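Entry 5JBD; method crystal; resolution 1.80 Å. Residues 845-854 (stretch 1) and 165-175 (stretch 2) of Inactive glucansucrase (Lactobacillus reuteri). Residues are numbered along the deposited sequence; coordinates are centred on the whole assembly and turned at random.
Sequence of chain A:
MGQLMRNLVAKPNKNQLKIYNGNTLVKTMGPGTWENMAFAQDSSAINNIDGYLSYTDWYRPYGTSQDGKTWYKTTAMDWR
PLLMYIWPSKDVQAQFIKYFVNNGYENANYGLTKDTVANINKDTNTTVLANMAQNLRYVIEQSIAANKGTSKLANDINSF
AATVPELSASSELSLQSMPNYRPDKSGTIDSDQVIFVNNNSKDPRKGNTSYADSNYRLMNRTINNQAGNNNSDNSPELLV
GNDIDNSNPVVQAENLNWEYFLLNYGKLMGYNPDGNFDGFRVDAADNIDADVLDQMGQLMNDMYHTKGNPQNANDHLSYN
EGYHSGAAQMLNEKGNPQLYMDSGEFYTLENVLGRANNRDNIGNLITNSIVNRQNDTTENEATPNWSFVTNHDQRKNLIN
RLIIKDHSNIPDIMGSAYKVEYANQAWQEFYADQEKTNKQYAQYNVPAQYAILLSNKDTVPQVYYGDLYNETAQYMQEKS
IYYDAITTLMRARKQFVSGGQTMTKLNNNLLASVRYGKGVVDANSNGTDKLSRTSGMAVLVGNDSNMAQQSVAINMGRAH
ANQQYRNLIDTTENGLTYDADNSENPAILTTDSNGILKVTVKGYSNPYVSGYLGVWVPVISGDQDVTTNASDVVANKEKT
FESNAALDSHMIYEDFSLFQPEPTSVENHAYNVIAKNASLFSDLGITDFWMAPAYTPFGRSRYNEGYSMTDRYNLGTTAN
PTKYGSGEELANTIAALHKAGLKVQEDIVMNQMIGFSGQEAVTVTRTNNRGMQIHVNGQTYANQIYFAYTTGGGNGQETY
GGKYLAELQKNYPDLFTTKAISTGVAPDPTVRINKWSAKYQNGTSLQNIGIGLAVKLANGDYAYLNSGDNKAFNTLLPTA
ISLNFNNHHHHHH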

ATOM      1  N   SER A 845      -7.217  -6.652  -9.628  1.00 26.55           N
ATOM      2  CA  SER A 845      -6.334  -7.805  -9.631  1.00 27.55           C
ATOM      3  C   SER A 845      -7.189  -9.075  -9.602  1.00 28.65           C
ATOM      4  O   SER A 845      -8.342  -9.038  -9.184  1.00 28.54           O
ATOM      5  CB  SER A 845      -5.350  -7.782  -8.460  1.00 28.24           C
ATOM      6  OG  SER A 845      -5.997  -7.551  -7.221  1.00 29.94           O
ATOM      7  N   LEU A 846      -6.635 -10.182 -10.083  1.00 29.08           N
ATOM      8  CA  LEU A 846      -7.400 -11.420 -10.213  1.00 29.63           C
ATOM      9  C   LEU A 846      -7.926 -11.819  -8.836  1.00 30.83           C
ATOM     10  O   LEU A 846      -7.189 -11.776  -7.855  1.00 29.77           O
ATOM     11  CB  LEU A 846      -6.548 -12.538 -10.816  1.00 29.91           C
ATOM     12  CG  LEU A 846      -5.833 -12.267 -12.144  1.00 30.06           C
ATOM     13  CD1 LEU A 846      -5.109 -13.519 -12.623  1.00 31.79           C
ATOM     14  CD2 LEU A 846      -6.778 -11.735 -13.214  1.00 31.17           C
ATOM     15  N   GLN A 847      -9.214 -12.169  -8.754  1.00 30.57           N
ATOM     16  CA  GLN A 847      -9.856 -12.387  -7.454  1.00 30.38           C
ATOM     17  C   GLN A 847      -9.957 -13.853  -7.021  1.00 30.53           C
ATOM     18  O   GLN A 847     -10.537 -14.146  -5.971  1.00 29.83           O
ATOM     19  CB  GLN A 847     -11.234 -11.713  -7.441  1.00 31.55           C
ATOM     20  CG  GLN A 847     -11.147 -10.197  -7.544  1.00 31.02           C
ATOM     21  CD  GLN A 847     -12.465  -9.500  -7.257  1.00 31.91           C
ATOM     22  OE1 GLN A 847     -13.504 -10.143  -7.116  1.00 31.73           O
ATOM     23  NE2 GLN A 847     -12.438  -8.169  -7.204  1.00 30.56           N
ATOM     24  N   ASN A 848      -9.393 -14.758  -7.824  1.00 31.07           N
ATOM     25  CA  ASN A 848      -9.344 -16.195  -7.523  1.00 32.17           C
ATOM     26  C   ASN A 848     -10.739 -16.865  -7.449  1.00 32.01           C
ATOM     27  O   ASN A 848     -10.951 -17.747  -6.629  1.00 31.10           O
ATOM     28  CB  ASN A 848      -8.563 -16.469  -6.218  1.00 32.74           C
ATOM     29  CG  ASN A 848      -7.129 -15.964  -6.259  1.00 33.64           C
ATOM     30  OD1 ASN A 848      -6.681 -15.278  -5.346  1.00 34.82           O
ATOM     31  ND2 ASN A 848      -6.404 -16.307  -7.306  1.00 32.99           N
ATOM     32  N   ILE A 849     -11.657 -16.454  -8.325  1.00 32.67           N
ATOM     33  CA  ILE A 849     -13.005 -17.064  -8.402  1.00 33.07           C
ATOM     34  C   ILE A 849     -13.279 -17.894  -9.660  1.00 33.51           C
ATOM     35  O   ILE A 849     -14.118 -18.810  -9.629  1.00 34.75           O
ATOM     36  CB  ILE A 849     -14.122 -16.012  -8.223  1.00 33.21           C
ATOM     37  CG1 ILE A 849     -14.073 -14.939  -9.317  1.00 32.74           C
ATOM     38  CG2 ILE A 849     -14.020 -15.375  -6.839  1.00 33.66           C
ATOM     39  CD1 ILE A 849     -15.190 -13.929  -9.235  1.00 32.34           C
ATOM     40  N   GLY A 850     -12.614 -17.558 -10.760  1.00 31.21           N
ATOM     41  CA  GLY A 850     -12.748 -18.269 -12.026  1.00 31.71           C
ATOM     42  C   GLY A 850     -13.424 -17.420 -13.081  1.00 31.40           C
ATOM     43  O   GLY A 850     -14.284 -16.594 -12.763  1.00 31.56           O
ATOM     44  N   ILE A 851     -13.046 -17.646 -14.336  1.00 31.82           N
ATOM     45  CA  ILE A 851     -13.552 -16.871 -15.470  1.00 32.53           C
ATOM     46  C   ILE A 851     -14.791 -17.509 -16.111  1.00 33.51           C
ATOM     47  O   ILE A 851     -15.465 -16.858 -16.909  1.00 33.52           O
ATOM     48  CB  ILE A 851     -12.419 -16.632 -16.518  1.00 33.39           C
ATOM     49  CG1 ILE A 851     -12.687 -15.403 -17.399  1.00 34.40           C
ATOM     50  CG2 ILE A 851     -12.198 -17.849 -17.420  1.00 33.96           C
ATOM     51  CD1 ILE A 851     -12.913 -14.110 -16.654  1.00 33.81           C
ATOM     52  N   GLY A 852     -15.074 -18.774 -15.762  1.00 34.37           N
ATOM     53  CA  GLY A 852     -16.201 -19.533 -16.323  1.00 34.16           C
ATOM     54  C   GLY A 852     -17.386 -19.752 -15.401  1.00 33.74           C
ATOM     55  O   GLY A 852     -18.182 -20.660 -15.647  1.00 35.30           O
ATOM     56  N   LEU A 853     -17.515 -18.945 -14.344  1.00 32.69           N
ATOM     57  CA  LEU A 853     -18.660 -19.046 -13.430  1.00 33.18           C
ATOM     58  C   LEU A 853     -19.974 -18.701 -14.123  1.00 34.06           C
ATOM     59  O   LEU A 853     -21.002 -19.324 -13.837  1.00 34.75           O
ATOM     60  CB  LEU A 853     -18.493 -18.148 -12.190  1.00 33.11           C
ATOM     61  CG  LEU A 853     -17.420 -18.519 -11.162  1.00 33.54           C
ATOM     62  CD1 LEU A 853     -17.399 -17.519 -10.011  1.00 34.12           C
ATOM     63  CD2 LEU A 853     -17.638 -19.913 -10.615  1.00 33.81           C
ATOM     64  N   ALA A 854     -19.931 -17.710 -15.019  1.00 34.32           N
ATOM     65  CA  ALA A 854     -21.127 -17.235 -15.726  1.00 34.43           C
ATOM     66  C   ALA A 854     -21.730 -18.317 -16.613  1.00 35.39           C
ATOM     67  O   ALA A 854     -21.047 -18.858 -17.483  1.00 34.98           O
ATOM     68  CB  ALA A 854     -20.792 -15.998 -16.549  1.00 34.90           C
TER
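Stretch 2 (165-175) PELSASSELSL

Residues 165-175 pack against the irregular segment 845-854 as a compact chain of turns, with short 3-10 segments at 165-166 and 169-172 and no regular strand pairing. The two backbones run broadly in opposite senses: Glu166 lies nearest Gly852 (CA to CA, 4.5 Å), Ser168 nearest Gly850 (CA to CA, 4.2 Å) and Ala169 nearest Asn848 (CA to CA, 4.1 Å). The order is not strict, since Glu172 has Ile851 as its nearest neighbour (CA to CA, 5.6 Å).

Glu172 dominates the contact, burying 120 Å² of its surface. Its extended side chain (chi1 m, chi2 t) carries the carboxylate into a turn of stretch 1, where three successive amide groups converge on it. Glu172 OE1 accepts a hydrogen bond from Asn848 N at 2.8 Å, while Glu172 OE2 accepts from both Ile849 N and Gly850 N at 2.9 Å each, the latter almost linear. The positive phi and psi of Asn848 help shape this turn. Leu846, which buries 69 Å², points toward stretch 2 and covers one flank of the acid: its CB is 3.3 Å from Glu172 OE1, and its CD1 reaches 3.9 Å from Ser174 N.

Beyond the carboxylate, Ile851 N donates to Ser171 OG (3.1 Å, nearly straight), and Gly852 N donates to Glu166 O at 2.9 Å. A water extends this end of the contact, donating to Glu166 OE1 and to Gly852 O.

Leu167, covering 50 Å², directs its CB away, but the end of its side chain comes nearer, placing Leu167 CD2 3.6 Å from Gly852 O; Leu167 CB meets Leu853 CD2 at 4.2 Å. The approach at Gly850 is especially close, with its CA 3.1 Å from Ser168 O. A CB there would clash with Ser168 N, and the backbone angles themselves call for glycine.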

ATOM      1  N   PRO A 165     -11.051 -26.147 -13.431  1.00 36.56           N
ATOM      2  CA  PRO A 165     -10.371 -24.896 -13.804  1.00 36.58           C
ATOM      3  C   PRO A 165     -11.304 -23.716 -14.047  1.00 36.86           C
ATOM      4  O   PRO A 165     -11.107 -22.654 -13.444  1.00 37.05           O
ATOM      5  CB  PRO A 165      -9.621 -25.279 -15.087  1.00 37.57           C
ATOM      6  CG  PRO A 165      -9.259 -26.710 -14.862  1.00 38.68           C
ATOM      7  CD  PRO A 165     -10.418 -27.311 -14.088  1.00 37.78           C
ATOM      8  N   GLU A 166     -12.327 -23.893 -14.884  1.00 36.85           N
ATOM      9  CA  GLU A 166     -13.205 -22.762 -15.217  1.00 37.42           C
ATOM     10  C   GLU A 166     -14.086 -22.235 -14.060  1.00 35.78           C
ATOM     11  O   GLU A 166     -14.600 -21.115 -14.145  1.00 36.24           O
ATOM     12  CB  GLU A 166     -14.013 -23.033 -16.490  1.00 38.62           C
ATOM     13  CG  GLU A 166     -15.129 -24.043 -16.346  1.00 41.14           C
ATOM     14  CD  GLU A 166     -15.569 -24.574 -17.688  1.00 41.34           C
ATOM     15  OE1 GLU A 166     -16.314 -23.852 -18.387  1.00 42.58           O
ATOM     16  OE2 GLU A 166     -15.169 -25.703 -18.030  1.00 43.16           O
ATOM     17  N   LEU A 167     -14.214 -22.998 -12.974  1.00 35.10           N
ATOM     18  CA  LEU A 167     -14.973 -22.574 -11.787  1.00 34.35           C
ATOM     19  C   LEU A 167     -14.068 -22.225 -10.602  1.00 33.86           C
ATOM     20  O   LEU A 167     -14.525 -22.181  -9.452  1.00 33.53           O
ATOM     21  CB  LEU A 167     -15.979 -23.677 -11.376  1.00 34.80           C
ATOM     22  CG  LEU A 167     -16.810 -24.300 -12.501  1.00 35.89           C
ATOM     23  CD1 LEU A 167     -17.726 -25.391 -11.945  1.00 36.34           C
ATOM     24  CD2 LEU A 167     -17.618 -23.238 -13.236  1.00 36.10           C
ATOM     25  N   SER A 168     -12.789 -21.946 -10.877  1.00 33.96           N
ATOM     26  CA  SER A 168     -11.815 -21.692  -9.823  1.00 33.87           C
ATOM     27  C   SER A 168     -10.656 -20.860 -10.365  1.00 34.21           C
ATOM     28  O   SER A 168     -10.628 -20.508 -11.546  1.00 34.11           O
ATOM     29  CB  SER A 168     -11.309 -23.014  -9.237  1.00 34.08           C
ATOM     30  OG  SER A 168     -10.724 -23.831 -10.236  1.00 36.27           O
ATOM     31  N   ALA A 169      -9.709 -20.557  -9.483  1.00 34.65           N
ATOM     32  CA  ALA A 169      -8.657 -19.577  -9.736  1.00 34.47           C
ATOM     33  C   ALA A 169      -7.871 -19.783 -11.031  1.00 34.60           C
ATOM     34  O   ALA A 169      -7.646 -18.819 -11.759  1.00 32.05           O
ATOM     35  CB  ALA A 169      -7.698 -19.523  -8.548  1.00 34.53           C
ATOM     36  N   SER A 170      -7.511 -21.027 -11.345  1.00 35.37           N
ATOM     37  CA  SER A 170      -6.558 -21.277 -12.440  1.00 36.29           C
ATOM     38  C   SER A 170      -6.989 -20.729 -13.812  1.00 36.48           C
ATOM     39  O   SER A 170      -6.142 -20.281 -14.585  1.00 35.09           O
ATOM     40  CB  SER A 170      -6.190 -22.764 -12.550  1.00 38.14           C
ATOM     41  OG  SER A 170      -7.287 -23.541 -12.970  1.00 39.22           O
ATOM     42  N   SER A 171      -8.287 -20.727 -14.113  1.00 34.36           N
ATOM     43  CA  SER A 171      -8.769 -20.177 -15.399  1.00 34.56           C
ATOM     44  C   SER A 171      -8.583 -18.653 -15.549  1.00 32.52           C
ATOM     45  O   SER A 171      -8.726 -18.134 -16.642  1.00 31.02           O
ATOM     46  CB  SER A 171     -10.251 -20.515 -15.641  1.00 34.34           C
ATOM     47  OG  SER A 171     -11.073 -19.966 -14.630  1.00 34.93           O
ATOM     48  N   GLU A 172      -8.297 -17.946 -14.456  1.00 31.93           N
ATOM     49  CA  GLU A 172      -8.027 -16.506 -14.522  1.00 31.67           C
ATOM     50  C   GLU A 172      -6.658 -16.179 -15.142  1.00 33.06           C
ATOM     51  O   GLU A 172      -6.427 -15.042 -15.556  1.00 31.25           O
ATOM     52  CB  GLU A 172      -8.155 -15.887 -13.135  1.00 30.90           C
ATOM     53  CG  GLU A 172      -9.568 -16.020 -12.567  1.00 30.85           C
ATOM     54  CD  GLU A 172      -9.726 -15.380 -11.196  1.00 31.87           C
ATOM     55  OE1 GLU A 172      -8.700 -15.075 -10.540  1.00 29.85           O
ATOM     56  OE2 GLU A 172     -10.891 -15.188 -10.766  1.00 30.60           O
ATOM     57  N   LEU A 173      -5.771 -17.180 -15.182  1.00 35.50           N
ATOM     58  CA  LEU A 173      -4.468 -17.129 -15.865  1.00 36.28           C
ATOM     59  C   LEU A 173      -3.437 -16.273 -15.127  1.00 35.64           C
ATOM     60  O   LEU A 173      -2.956 -15.271 -15.644  1.00 36.73           O
ATOM     61  CB  LEU A 173      -4.614 -16.697 -17.333  1.00 37.34           C
ATOM     62  CG  LEU A 173      -5.601 -17.480 -18.202  1.00 39.94           C
ATOM     63  CD1 LEU A 173      -5.681 -16.834 -19.579  1.00 41.12           C
ATOM     64  CD2 LEU A 173      -5.212 -18.945 -18.330  1.00 40.32           C
ATOM     65  N   SER A 174      -3.117 -16.673 -13.899  1.00 35.68           N
ATOM     66  CA  SER A 174      -2.062 -16.022 -13.124  1.00 34.84           C
ATOM     67  C   SER A 174      -0.705 -16.268 -13.758  1.00 33.99           C
ATOM     68  O   SER A 174      -0.427 -17.358 -14.236  1.00 32.51           O
ATOM     69  CB  SER A 174      -2.030 -16.538 -11.684  1.00 35.71           C
ATOM     70  OG  SER A 174      -0.959 -15.942 -10.960  1.00 32.11           O
ATOM     71  N   LEU A 175       0.149 -15.256 -13.715  1.00 33.05           N
ATOM     72  CA  LEU A 175       1.543 -15.421 -14.118  1.00 36.21           C
ATOM     73  C   LEU A 175       2.306 -16.402 -13.192  1.00 36.03           C
ATOM     74  O   LEU A 175       3.304 -16.983 -13.605  1.00 34.18           O
ATOM     75  CB  LEU A 175       2.243 -14.056 -14.199  1.00 36.35           C
ATOM     76  CG  LEU A 175       1.629 -13.026 -15.161  1.00 37.82           C
ATOM     77  CD1 LEU A 175       2.265 -11.653 -14.955  1.00 42.17           C
ATOM     78  CD2 LEU A 175       1.802 -13.457 -16.601  1.00 40.21           C
TER
HETATM   79  O   HOH W   1     -18.190 -21.786 -18.167  1.00 39.27           O